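Local coordinates for extracellular solute-binding protein, family 1 (Bifidobacterium longum subsp. infantis, PDB 6FTH) that probably binds human milk oligosaccharides outside the cell and hands them to an ABC transporter for import, at residues Gly152-Ile157 with Leu429-Pro434; Gln253-Tyr258 with Gln476-Trp481; Ile314-Ala319 with Glu436-His441. All coordinates share one frame; numbering follows the deposited sequence.

Interaction 1. Residues Gly152-Ile157 with Leu429-Pro434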
ATOM      1  N   GLY A 152      -0.371   3.679   4.982  1.00 10.13           N
ATOM      2  CA  GLY A 152      -1.034   2.466   5.420  1.00 10.84           C
ATOM      3  C   GLY A 152      -0.378   1.771   6.588  1.00 11.67           C
ATOM      4  O   GLY A 152      -0.912   0.780   7.110  1.00 13.77           O
ATOM      5  N   GLN A 153       0.781   2.270   7.025  1.00 10.70           N
ATOM      6  CA  GLN A 153       1.616   1.612   8.011  1.00 10.55           C
ATOM      7  C   GLN A 153       1.461   2.298   9.369  1.00  9.97           C
ATOM      8  O   GLN A 153       1.536   3.528   9.452  1.00 10.67           O
ATOM      9  CB  GLN A 153       3.077   1.728   7.575  1.00 11.52           C
ATOM     10  CG  GLN A 153       3.326   1.392   6.134  1.00 12.67           C
ATOM     11  CD  GLN A 153       2.856   0.011   5.770  1.00 13.03           C
ATOM     12  OE1 GLN A 153       3.013  -0.936   6.542  1.00 13.34           O
ATOM     13  NE2 GLN A 153       2.298  -0.119   4.576  1.00 14.22           N
ATOM     14  N   HIS A 154       1.253   1.506  10.432  1.00 11.35           N
ATOM     15  CA  HIS A 154       1.088   2.041  11.780  1.00  9.65           C
ATOM     16  C   HIS A 154       1.636   1.066  12.808  1.00 11.41           C
ATOM     17  O   HIS A 154       1.737  -0.133  12.554  1.00 11.17           O
ATOM     18  CB  HIS A 154      -0.390   2.319  12.119  1.00 12.66           C
ATOM     19  CG  HIS A 154      -1.084   2.995  11.010  1.00 10.23           C
ATOM     20  ND1 HIS A 154      -1.587   2.306   9.930  1.00 11.45           N
ATOM     21  CD2 HIS A 154      -1.241   4.310  10.724  1.00 13.25           C
ATOM     22  CE1 HIS A 154      -2.062   3.162   9.047  1.00 14.00           C
ATOM     23  NE2 HIS A 154      -1.852   4.383   9.497  1.00 13.04           N
ATOM     24  N   MET A 155       1.970   1.595  13.989  1.00  9.97           N
ATOM     25  CA  MET A 155       2.423   0.804  15.125  1.00 12.07           C
ATOM     26  C   MET A 155       1.391   0.973  16.230  1.00 11.93           C
ATOM     27  O   MET A 155       1.144   2.093  16.681  1.00 12.62           O
ATOM     28  CB  MET A 155       3.791   1.304  15.594  1.00 14.03           C
ATOM     29  CG  MET A 155       4.387   0.515  16.733  1.00 14.03           C
ATOM     30  SD  MET A 155       6.012   1.182  17.145  1.00 14.10           S
ATOM     31  CE  MET A 155       6.596  -0.002  18.369  1.00 18.07           C
ATOM     32  N   PHE A 156       0.797  -0.133  16.664  1.00 11.31           N
ATOM     33  CA  PHE A 156      -0.232  -0.123  17.698  1.00 11.03           C
ATOM     34  C   PHE A 156       0.310  -0.654  19.019  1.00 12.33           C
ATOM     35  O   PHE A 156       1.165  -1.547  19.052  1.00 13.00           O
ATOM     36  CB  PHE A 156      -1.426  -0.977  17.264  1.00 12.35           C
ATOM     37  CG  PHE A 156      -2.068  -0.506  15.992  1.00 10.47           C
ATOM     38  CD1 PHE A 156      -2.556   0.779  15.891  1.00 12.72           C
ATOM     39  CD2 PHE A 156      -2.163  -1.342  14.890  1.00 14.55           C
ATOM     40  CE1 PHE A 156      -3.157   1.227  14.706  1.00 12.82           C
ATOM     41  CE2 PHE A 156      -2.754  -0.901  13.710  1.00 13.89           C
ATOM     42  CZ  PHE A 156      -3.232   0.395  13.615  1.00 12.30           C
ATOM     43  N   ILE A 157      -0.220  -0.119  20.119  1.00 11.58           N
ATOM     44  CA  ILE A 157       0.086  -0.636  21.449  1.00 11.18           C
ATOM     45  C   ILE A 157      -1.203  -0.759  22.248  1.00 14.89           C
ATOM     46  O   ILE A 157      -2.161  -0.004  22.040  1.00 14.20           O
ATOM     47  CB  ILE A 157       1.134   0.224  22.172  1.00 12.60           C
ATOM     48  CG1 ILE A 157       1.710  -0.488  23.400  1.00 13.17           C
ATOM     49  CG2 ILE A 157       0.584   1.565  22.549  1.00 13.71           C
ATOM     50  CD1 ILE A 157       3.056   0.063  23.767  1.00 12.55           C
ATOM     51  N   LEU A 429      -7.934   7.483   8.641  1.00 13.61           N
ATOM     52  CA  LEU A 429      -7.711   8.876   9.013  1.00 14.46           C
ATOM     53  C   LEU A 429      -7.342   8.995  10.489  1.00 16.82           C
ATOM     54  O   LEU A 429      -6.371   9.679  10.856  1.00 16.04           O
ATOM     55  CB  LEU A 429      -9.001   9.660   8.750  1.00 18.55           C
ATOM     56  CG  LEU A 429      -9.115  10.909   7.877  1.00 31.28           C
ATOM     57  CD1 LEU A 429     -10.257  11.789   8.430  1.00 26.86           C
ATOM     58  CD2 LEU A 429      -7.842  11.708   7.708  1.00 22.60           C
ATOM     59  N   GLU A 430      -8.098   8.312  11.353  1.00 13.97           N
ATOM     60  CA  GLU A 430      -7.835   8.362  12.783  1.00 16.72           C
ATOM     61  C   GLU A 430      -6.491   7.724  13.115  1.00 15.34           C
ATOM     62  O   GLU A 430      -5.719   8.261  13.925  1.00 15.94           O
ATOM     63  CB  GLU A 430      -8.968   7.663  13.538  1.00 18.57           C
ATOM     64  CG  GLU A 430     -10.234   8.476  13.555  1.00 24.99           C
ATOM     65  CD  GLU A 430     -10.077   9.770  14.324  1.00 32.22           C
ATOM     66  OE1 GLU A 430      -9.513   9.736  15.441  1.00 35.54           O
ATOM     67  OE2 GLU A 430     -10.504  10.823  13.806  1.00 43.87           O
ATOM     68  N   ALA A 431      -6.191   6.589  12.497  1.00 15.01           N
ATOM     69  CA  ALA A 431      -4.919   5.923  12.748  1.00 15.04           C
ATOM     70  C   ALA A 431      -3.733   6.772  12.313  1.00 12.54           C
ATOM     71  O   ALA A 431      -2.628   6.578  12.831  1.00 13.02           O
ATOM     72  CB  ALA A 431      -4.861   4.580  12.031  1.00 14.34           C
ATOM     73  N   ASN A 432      -3.930   7.687  11.371  1.00 11.54           N
ATOM     74  CA  ASN A 432      -2.810   8.506  10.902  1.00 12.46           C
ATOM     75  C   ASN A 432      -2.589   9.767  11.724  1.00 12.49           C
ATOM     76  O   ASN A 432      -1.515  10.368  11.619  1.00 13.38           O
ATOM     77  CB  ASN A 432      -2.977   8.818   9.413  1.00 11.53           C
ATOM     78  CG  ASN A 432      -2.505   7.657   8.558  1.00 11.27           C
ATOM     79  OD1 ASN A 432      -1.585   6.928   8.957  1.00 13.78           O
ATOM     80  ND2 ASN A 432      -3.137   7.443   7.396  1.00 11.34           N
ATOM     81  N   LYS A 433      -3.537  10.178  12.557  1.00 12.46           N
ATOM     82  CA  LYS A 433      -3.348  11.413  13.310  1.00 12.70           C
ATOM     83  C   LYS A 433      -2.090  11.399  14.167  1.00 12.37           C
ATOM     84  O   LYS A 433      -1.395  12.432  14.205  1.00 13.65           O
ATOM     85  CB  LYS A 433      -4.601  11.740  14.137  1.00 15.96           C
ATOM     86  CG  LYS A 433      -5.751  12.213  13.286  1.00 22.25           C
ATOM     87  CD  LYS A 433      -7.007  12.398  14.131  1.00 28.97           C
ATOM     88  CE  LYS A 433      -8.193  12.869  13.290  1.00 36.56           C
ATOM     89  NZ  LYS A 433      -9.365  13.224  14.153  1.00 40.35           N
ATOM     90  N   PRO A 434      -1.738  10.315  14.864  1.00 11.39           N
ATOM     91  CA  PRO A 434      -0.554  10.360  15.736  1.00 11.73           C
ATOM     92  C   PRO A 434       0.769  10.471  14.977  1.00 12.84           C
ATOM     93  O   PRO A 434       1.797  10.695  15.628  1.00 14.20           O
ATOM     94  CB  PRO A 434      -0.637   9.039  16.524  1.00 13.99           C
ATOM     95  CG  PRO A 434      -2.071   8.661  16.481  1.00 13.45           C
ATOM     96  CD  PRO A 434      -2.523   9.096  15.103  1.00 12.63           C
TER
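H154 of strand 154-158 meets the C-terminal part of helix 423-432 through A431 and N432. The tight part is the imidazole. Its CG is anti to the carbonyl carbon (chi1 -45°), which sets the ring alongside A431 and N432. H154 NE2 donates a short hydrogen bond to N432 OD1 at 2.6 Å. The bond is bent, with an N-H...O angle of 139°. N432 OD1 lies near the ring plane, but NE2 stands well above the plane of the N432 carbonyl. Ring and amide planes are 36° apart. The methyl of A431 sits over one ring face, its CB 4.0 Å from the H154 ring centroid, a CH-pi contact. The other side of the helix turn is loose and solvent-facing. There K433 NZ makes a salt bridge with E430 OE2 at 2.7 Å, and neither residue touches the strand. The second ring nitrogen, ND1, is bonded to the carbonyl of G297 on the adjacent strand 292-297. N432 ND2 is bonded to the carbonyl of T151. The ring is therefore held at both nitrogens and joins sheet to helix. Both its partners are carbonyl oxygens, so both nitrogens act as donors, which would favour a protonated, positively charged imidazole.

Interaction 2. Residues Gln253-Tyr258 with Gln476-Trp481; sequences QVIKYY and QKTATW
Two helical segments meet here, 253-258 of helix 249-263 and 476-481 of the long helix 457-484. Their backbones come nearest at I255 and W481, where the CA atoms are 6.9 Å apart. Inside each segment the backbone keeps the i to i+4 bonding of an alpha helix, as in Y257 N to Q253 O and W481 N to K477 O. I255 carries the contact. It points at the second helix and touches it with both branches. With CG2 anti to the backbone N and CG1 beside it (chi1 -71°), the two branches reach different residues. I255 CG2 packs against CB of W481 at 3.7 Å. The longer branch carries I255 CD1 to CG2 of T478 at 3.9 Å. I255 CD1 also lies at the edge of the indole, 4.0 Å from W481 CE3, and not over its face. I255 and T478 cross at about a right angle. This is apolar helix-helix packing, consistent with the peripheral helices of an alpha/beta type 2 periplasmic-binding-protein fold, well away from the centre of the chain. Helix 487-500 closes the group: its I487 touches both I255 and W481. T478 OG1 is bonded to the carbonyl of V474 and to the hydroxyl of Y251. W481 NE1 donates to E490 OE1, which also takes a salt bridge from K477.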
ATOM      1  N   GLN A 253      21.401  -2.257  13.129  1.00 13.65           N
ATOM      2  CA  GLN A 253      20.944  -1.974  14.485  1.00 14.43           C
ATOM      3  C   GLN A 253      19.516  -2.454  14.716  1.00 13.96           C
ATOM      4  O   GLN A 253      19.202  -2.956  15.802  1.00 14.28           O
ATOM      5  CB  GLN A 253      21.102  -0.488  14.790  1.00 17.20           C
ATOM      6  CG  GLN A 253      22.583  -0.034  14.866  1.00 21.85           C
ATOM      7  CD  GLN A 253      23.471  -1.022  15.634  1.00 29.53           C
ATOM      8  OE1 GLN A 253      23.121  -1.461  16.731  1.00 31.55           O
ATOM      9  NE2 GLN A 253      24.605  -1.405  15.037  1.00 31.19           N
ATOM     10  N   VAL A 254      18.638  -2.294  13.720  1.00 13.55           N
ATOM     11  CA  VAL A 254      17.279  -2.823  13.840  1.00 13.45           C
ATOM     12  C   VAL A 254      17.318  -4.330  14.044  1.00 14.00           C
ATOM     13  O   VAL A 254      16.606  -4.884  14.895  1.00 13.93           O
ATOM     14  CB  VAL A 254      16.445  -2.459  12.606  1.00 12.54           C
ATOM     15  CG1 VAL A 254      15.141  -3.237  12.606  1.00 12.86           C
ATOM     16  CG2 VAL A 254      16.188  -0.976  12.585  1.00 12.96           C
ATOM     17  N   ILE A 255      18.134  -5.023  13.241  1.00 14.13           N
ATOM     18  CA  ILE A 255      18.240  -6.473  13.363  1.00 13.26           C
ATOM     19  C   ILE A 255      18.741  -6.870  14.751  1.00 13.64           C
ATOM     20  O   ILE A 255      18.203  -7.796  15.383  1.00 13.42           O
ATOM     21  CB  ILE A 255      19.132  -7.027  12.238  1.00 12.41           C
ATOM     22  CG1 ILE A 255      18.405  -6.931  10.893  1.00 14.30           C
ATOM     23  CG2 ILE A 255      19.491  -8.479  12.549  1.00 14.97           C
ATOM     24  CD1 ILE A 255      19.270  -7.180   9.680  1.00 15.70           C
ATOM     25  N   LYS A 256      19.755  -6.173  15.263  1.00 14.10           N
ATOM     26  CA  LYS A 256      20.292  -6.514  16.576  1.00 14.49           C
ATOM     27  C   LYS A 256      19.251  -6.278  17.669  1.00 15.87           C
ATOM     28  O   LYS A 256      19.155  -7.066  18.617  1.00 15.21           O
ATOM     29  CB  LYS A 256      21.565  -5.724  16.843  1.00 15.90           C
ATOM     30  CG  LYS A 256      22.748  -6.217  16.011  1.00 17.20           C
ATOM     31  CD  LYS A 256      24.031  -5.474  16.368  1.00 19.47           C
ATOM     32  CE  LYS A 256      24.692  -6.061  17.602  1.00 25.80           C
ATOM     33  NZ  LYS A 256      26.055  -5.498  17.806  1.00 39.23           N
ATOM     34  N   TYR A 257      18.465  -5.202  17.546  1.00 13.74           N
ATOM     35  CA  TYR A 257      17.416  -4.928  18.526  1.00 14.33           C
ATOM     36  C   TYR A 257      16.383  -6.034  18.514  1.00 13.90           C
ATOM     37  O   TYR A 257      15.996  -6.545  19.577  1.00 14.99           O
ATOM     38  CB  TYR A 257      16.780  -3.562  18.245  1.00 13.35           C
ATOM     39  CG  TYR A 257      15.702  -3.135  19.223  1.00 11.23           C
ATOM     40  CD1 TYR A 257      16.008  -2.855  20.544  1.00 13.98           C
ATOM     41  CD2 TYR A 257      14.402  -2.978  18.806  1.00 15.48           C
ATOM     42  CE1 TYR A 257      15.027  -2.456  21.429  1.00 13.65           C
ATOM     43  CE2 TYR A 257      13.423  -2.570  19.680  1.00 14.08           C
ATOM     44  CZ  TYR A 257      13.747  -2.295  20.975  1.00 15.43           C
ATOM     45  OH  TYR A 257      12.758  -1.891  21.845  1.00 15.62           O
ATOM     46  N   TYR A 258      15.919  -6.417  17.316  1.00 13.98           N
ATOM     47  CA  TYR A 258      14.959  -7.519  17.224  1.00 13.51           C
ATOM     48  C   TYR A 258      15.543  -8.797  17.794  1.00 15.58           C
ATOM     49  O   TYR A 258      14.837  -9.559  18.464  1.00 14.94           O
ATOM     50  CB  TYR A 258      14.490  -7.752  15.798  1.00 14.03           C
ATOM     51  CG  TYR A 258      13.319  -6.866  15.396  1.00 14.40           C
ATOM     52  CD1 TYR A 258      12.145  -6.830  16.154  1.00 13.48           C
ATOM     53  CD2 TYR A 258      13.386  -6.054  14.269  1.00 12.66           C
ATOM     54  CE1 TYR A 258      11.069  -6.029  15.776  1.00 15.39           C
ATOM     55  CE2 TYR A 258      12.325  -5.255  13.899  1.00 10.74           C
ATOM     56  CZ  TYR A 258      11.171  -5.239  14.652  1.00 13.25           C
ATOM     57  OH  TYR A 258      10.108  -4.466  14.278  1.00 13.07           O
ATOM     58  N   GLN A 476      17.106 -14.443   3.785  1.00 17.47           N
ATOM     59  CA  GLN A 476      17.685 -15.533   4.559  1.00 18.30           C
ATOM     60  C   GLN A 476      18.535 -15.006   5.707  1.00 18.41           C
ATOM     61  O   GLN A 476      18.375 -15.431   6.857  1.00 19.27           O
ATOM     62  CB  GLN A 476      18.503 -16.442   3.635  1.00 22.77           C
ATOM     63  CG  GLN A 476      19.045 -17.695   4.304  1.00 31.75           C
ATOM     64  CD  GLN A 476      20.382 -17.479   4.995  1.00 37.05           C
ATOM     65  OE1 GLN A 476      20.522 -17.713   6.203  1.00 43.72           O
ATOM     66  NE2 GLN A 476      21.383 -17.047   4.227  1.00 41.97           N
ATOM     67  N   LYS A 477      19.468 -14.089   5.419  1.00 14.90           N
ATOM     68  CA  LYS A 477      20.356 -13.604   6.458  1.00 16.25           C
ATOM     69  C   LYS A 477      19.597 -12.795   7.497  1.00 16.14           C
ATOM     70  O   LYS A 477      19.864 -12.915   8.697  1.00 15.85           O
ATOM     71  CB  LYS A 477      21.490 -12.772   5.871  1.00 16.66           C
ATOM     72  CG  LYS A 477      22.366 -13.530   4.867  1.00 23.00           C
ATOM     73  CD  LYS A 477      23.637 -14.083   5.481  1.00 33.25           C
ATOM     74  CE  LYS A 477      23.378 -14.916   6.704  1.00 32.86           C
ATOM     75  NZ  LYS A 477      24.539 -15.802   7.039  1.00 34.04           N
ATOM     76  N   THR A 478      18.665 -11.948   7.061  1.00 15.43           N
ATOM     77  CA  THR A 478      17.953 -11.117   8.019  1.00 15.56           C
ATOM     78  C   THR A 478      17.184 -11.979   9.020  1.00 15.36           C
ATOM     79  O   THR A 478      17.284 -11.776  10.239  1.00 15.07           O
ATOM     80  CB  THR A 478      17.027 -10.146   7.283  1.00 15.66           C
ATOM     81  OG1 THR A 478      17.803  -9.279   6.433  1.00 16.83           O
ATOM     82  CG2 THR A 478      16.301  -9.278   8.287  1.00 15.99           C
ATOM     83  N   ALA A 479      16.450 -12.976   8.518  1.00 15.13           N
ATOM     84  CA  ALA A 479      15.660 -13.821   9.411  1.00 18.11           C
ATOM     85  C   ALA A 479      16.568 -14.601  10.352  1.00 18.73           C
ATOM     86  O   ALA A 479      16.292 -14.706  11.555  1.00 17.92           O
ATOM     87  CB  ALA A 479      14.782 -14.770   8.600  1.00 19.78           C
ATOM     88  N   THR A 480      17.667 -15.144   9.826  1.00 17.89           N
ATOM     89  CA  THR A 480      18.587 -15.916  10.665  1.00 18.47           C
ATOM     90  C   THR A 480      19.199 -15.046  11.755  1.00 17.89           C
ATOM     91  O   THR A 480      19.251 -15.434  12.927  1.00 19.25           O
ATOM     92  CB  THR A 480      19.674 -16.543   9.782  1.00 22.95           C
ATOM     93  OG1 THR A 480      19.048 -17.463   8.875  1.00 26.28           O
ATOM     94  CG2 THR A 480      20.720 -17.257  10.635  1.00 25.09           C
ATOM     95  N   TRP A 481      19.650 -13.839  11.393  1.00 15.17           N
ATOM     96  CA  TRP A 481      20.281 -12.969  12.368  1.00 15.15           C
ATOM     97  C   TRP A 481      19.288 -12.492  13.423  1.00 14.78           C
ATOM     98  O   TRP A 481      19.661 -12.304  14.588  1.00 15.49           O
ATOM     99  CB  TRP A 481      20.864 -11.750  11.665  1.00 15.78           C
ATOM    100  CG  TRP A 481      22.068 -12.019  10.831  1.00 16.98           C
ATOM    101  CD1 TRP A 481      22.978 -13.030  10.982  1.00 16.60           C
ATOM    102  CD2 TRP A 481      22.502 -11.246   9.707  1.00 15.49           C
ATOM    103  NE1 TRP A 481      23.963 -12.918  10.019  1.00 18.90           N
ATOM    104  CE2 TRP A 481      23.689 -11.830   9.227  1.00 16.56           C
ATOM    105  CE3 TRP A 481      22.004 -10.102   9.069  1.00 16.62           C
ATOM    106  CZ2 TRP A 481      24.387 -11.316   8.133  1.00 17.23           C
ATOM    107  CZ3 TRP A 481      22.705  -9.584   7.968  1.00 17.85           C
ATOM    108  CH2 TRP A 481      23.879 -10.197   7.515  1.00 18.69           C
TER

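Interaction 3. Residues Ile314-Ala319 with Glu436-His441; sequences IPVPSA and EEQRSH
Q438 of the short helix 436-439 reaches across to P315 and V316 in the loop that follows strand 311-313. One residue earlier, E437 starts toward the loop, but its carboxylate turns away to its own segment. There E437 OE2 accepts a hydrogen bond from NE2 of H441 at 2.6 Å. Q438 carries the contact. Its chain is extended beyond CG (chi2 178°), which takes the amide to the V316 backbone. Q438 OE1 accepts from V316 N at 2.9 Å. Q438 NE2 donates to V316 O, also at 2.9 Å, with an angle of 160°. That oxygen is met on a lone pair, and it lies in the amide plane of Q438. One side-chain amide thus grips both the N-H and the C=O of a single residue. P315 CB packs on Q438 CD at 3.6 Å, and V316 CG1 lies 3.6 Å from Q438 OE1. An alanine in place of Q438 would leave the N-H and C=O of V316 without these partners and is likely to free this piece of loop to shift. R439 comes next, and its NH1 bonds the carbonyls of D330 and S332. Then S440 OG donates to the carbonyl O of E437 at 2.7 Å. H441 ends the segment, and its ND1 is bonded to the carbonyl of T327. Beyond the contact, V316 and P317 rest on M155 of strand 154-158.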
ATOM      1  N   ILE A 314       0.774   4.600  18.059  1.00 12.31           N
ATOM      2  CA  ILE A 314       1.784   5.455  18.677  1.00 13.54           C
ATOM      3  C   ILE A 314       2.868   5.888  17.705  1.00 12.12           C
ATOM      4  O   ILE A 314       3.251   5.129  16.799  1.00 11.24           O
ATOM      5  CB  ILE A 314       2.461   4.792  19.886  1.00 12.72           C
ATOM      6  CG1 ILE A 314       3.091   3.460  19.495  1.00 12.79           C
ATOM      7  CG2 ILE A 314       1.463   4.668  21.026  1.00 15.02           C
ATOM      8  CD1 ILE A 314       4.020   2.892  20.564  1.00 15.82           C
ATOM      9  N   PRO A 315       3.433   7.071  17.907  1.00  9.97           N
ATOM     10  CA  PRO A 315       4.662   7.411  17.189  1.00 10.83           C
ATOM     11  C   PRO A 315       5.716   6.341  17.454  1.00 11.30           C
ATOM     12  O   PRO A 315       5.766   5.738  18.534  1.00 12.49           O
ATOM     13  CB  PRO A 315       5.065   8.744  17.814  1.00 11.19           C
ATOM     14  CG  PRO A 315       3.748   9.316  18.383  1.00 12.88           C
ATOM     15  CD  PRO A 315       3.029   8.128  18.859  1.00 11.49           C
ATOM     16  N   VAL A 316       6.586   6.105  16.480  1.00  9.93           N
ATOM     17  CA  VAL A 316       7.562   5.028  16.678  1.00 10.08           C
ATOM     18  C   VAL A 316       8.596   5.462  17.713  1.00 11.20           C
ATOM     19  O   VAL A 316       9.034   6.618  17.695  1.00 11.19           O
ATOM     20  CB  VAL A 316       8.228   4.641  15.354  1.00 10.48           C
ATOM     21  CG1 VAL A 316       9.245   5.708  14.862  1.00 11.49           C
ATOM     22  CG2 VAL A 316       8.901   3.252  15.464  1.00 11.76           C
ATOM     23  N   PRO A 317       9.005   4.596  18.637  1.00 11.63           N
ATOM     24  CA  PRO A 317      10.095   4.961  19.552  1.00 12.46           C
ATOM     25  C   PRO A 317      11.407   5.209  18.817  1.00 11.78           C
ATOM     26  O   PRO A 317      11.721   4.545  17.820  1.00 14.75           O
ATOM     27  CB  PRO A 317      10.191   3.743  20.484  1.00 13.97           C
ATOM     28  CG  PRO A 317       8.779   3.184  20.483  1.00 12.39           C
ATOM     29  CD  PRO A 317       8.366   3.319  19.021  1.00 12.09           C
ATOM     30  N   SER A 318      12.190   6.174  19.338  1.00 12.25           N
ATOM     31  CA  SER A 318      13.467   6.551  18.746  1.00 12.61           C
ATOM     32  C   SER A 318      14.548   5.525  19.067  1.00 12.87           C
ATOM     33  O   SER A 318      14.640   5.029  20.191  1.00 13.27           O
ATOM     34  CB  SER A 318      13.917   7.913  19.286  1.00 12.17           C
ATOM     35  OG  SER A 318      12.974   8.936  19.053  1.00 13.50           O
ATOM     36  N   ALA A 319      15.399   5.250  18.088  1.00 11.49           N
ATOM     37  CA  ALA A 319      16.563   4.414  18.305  1.00 12.74           C
ATOM     38  C   ALA A 319      17.633   5.215  19.047  1.00 14.68           C
ATOM     39  O   ALA A 319      17.657   6.446  18.986  1.00 13.86           O
ATOM     40  CB  ALA A 319      17.115   3.978  16.960  1.00 13.98           C
ATOM     41  N   GLU A 436       1.366  12.606  12.269  1.00 11.50           N
ATOM     42  CA  GLU A 436       1.608  13.884  11.606  1.00 12.40           C
ATOM     43  C   GLU A 436       2.893  14.536  12.087  1.00 12.64           C
ATOM     44  O   GLU A 436       3.649  15.091  11.283  1.00 11.86           O
ATOM     45  CB  GLU A 436       0.425  14.835  11.786  1.00 19.00           C
ATOM     46  CG  GLU A 436      -0.610  14.662  10.719  1.00 27.28           C
ATOM     47  CD  GLU A 436      -1.520  15.883  10.544  1.00 27.50           C
ATOM     48  OE1 GLU A 436      -2.634  15.860  11.099  1.00 38.67           O
ATOM     49  OE2 GLU A 436      -1.118  16.841   9.836  1.00 26.15           O
ATOM     50  N   GLU A 437       3.184  14.448  13.379  1.00 12.87           N
ATOM     51  CA  GLU A 437       4.416  15.026  13.886  1.00 13.41           C
ATOM     52  C   GLU A 437       5.638  14.336  13.295  1.00 12.22           C
ATOM     53  O   GLU A 437       6.532  15.003  12.760  1.00 11.91           O
ATOM     54  CB  GLU A 437       4.437  15.004  15.417  1.00 12.05           C
ATOM     55  CG  GLU A 437       5.733  15.523  16.007  1.00 15.16           C
ATOM     56  CD  GLU A 437       5.990  16.985  15.741  1.00 14.61           C
ATOM     57  OE1 GLU A 437       5.030  17.778  15.730  1.00 17.81           O
ATOM     58  OE2 GLU A 437       7.169  17.362  15.572  1.00 16.17           O
ATOM     59  N   GLN A 438       5.719  13.000  13.380  1.00 10.58           N
ATOM     60  CA  GLN A 438       6.929  12.345  12.878  1.00 10.78           C
ATOM     61  C   GLN A 438       7.051  12.480  11.365  1.00 11.38           C
ATOM     62  O   GLN A 438       8.154  12.653  10.839  1.00 10.62           O
ATOM     63  CB  GLN A 438       6.988  10.880  13.304  1.00 12.15           C
ATOM     64  CG  GLN A 438       7.460  10.727  14.720  1.00 11.27           C
ATOM     65  CD  GLN A 438       7.500   9.300  15.204  1.00 11.64           C
ATOM     66  OE1 GLN A 438       6.810   8.417  14.667  1.00 11.34           O
ATOM     67  NE2 GLN A 438       8.312   9.057  16.223  1.00 12.14           N
ATOM     68  N   ARG A 439       5.935  12.438  10.640  1.00 10.78           N
ATOM     69  CA  ARG A 439       6.012  12.630   9.191  1.00 10.63           C
ATOM     70  C   ARG A 439       6.459  14.034   8.822  1.00 10.44           C
ATOM     71  O   ARG A 439       7.060  14.223   7.755  1.00 12.62           O
ATOM     72  CB  ARG A 439       4.685  12.262   8.517  1.00 10.56           C
ATOM     73  CG  ARG A 439       4.491  10.745   8.415  1.00 11.57           C
ATOM     74  CD  ARG A 439       3.145  10.296   7.972  1.00 12.89           C
ATOM     75  NE  ARG A 439       2.621  10.934   6.764  1.00 14.57           N
ATOM     76  CZ  ARG A 439       2.470  10.349   5.564  1.00 13.51           C
ATOM     77  NH1 ARG A 439       2.882   9.133   5.337  1.00 11.20           N
ATOM     78  NH2 ARG A 439       1.865  10.984   4.577  1.00 15.21           N
ATOM     79  N   SER A 440       6.272  15.005   9.711  1.00  9.80           N
ATOM     80  CA  SER A 440       6.711  16.362   9.422  1.00 11.79           C
ATOM     81  C   SER A 440       8.204  16.545   9.596  1.00 11.77           C
ATOM     82  O   SER A 440       8.711  17.621   9.268  1.00 13.27           O
ATOM     83  CB  SER A 440       5.958  17.381  10.292  1.00 11.31           C
ATOM     84  OG  SER A 440       6.445  17.434  11.622  1.00 12.18           O
ATOM     85  N   HIS A 441       8.926  15.524  10.054  1.00  9.63           N
ATOM     86  CA  HIS A 441      10.364  15.598  10.279  1.00 12.16           C
ATOM     87  C   HIS A 441      11.182  15.248   9.043  1.00 14.47           C
ATOM     88  O   HIS A 441      12.406  15.111   9.155  1.00 17.85           O
ATOM     89  CB  HIS A 441      10.738  14.646  11.406  1.00 12.57           C
ATOM     90  CG  HIS A 441      10.078  14.977  12.710  1.00 11.40           C
ATOM     91  ND1 HIS A 441      10.133  14.134  13.796  1.00 11.99           N
ATOM     92  CD2 HIS A 441       9.388  16.072  13.116  1.00 12.85           C
ATOM     93  CE1 HIS A 441       9.474  14.673  14.803  1.00 11.02           C
ATOM     94  NE2 HIS A 441       9.019  15.853  14.422  1.00 11.25           N
TER

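Interactions 1 and 3 are neighbours, with centres 11 Å apart. They touch directly: M155 and I314 are joined through their backbones where strand 154-158 runs antiparallel to strand 311-313. Their second segments lie on consecutive helices, 423-432 and 436-439. The two contacts tie an inner strand, and the loop leaving the adjacent edge strand, to that helical run. Interaction 2 lies apart, with centres 25 Å from interaction 1 and 22 Å from interaction 3, and touches neither. Along the chain the first segments come in the order 152-157, 253-258, 314-319, and the second as 429-434, 436-441, 476-481. So one side of the sheet is held to residues 423-439, while two peripheral helices pack separately.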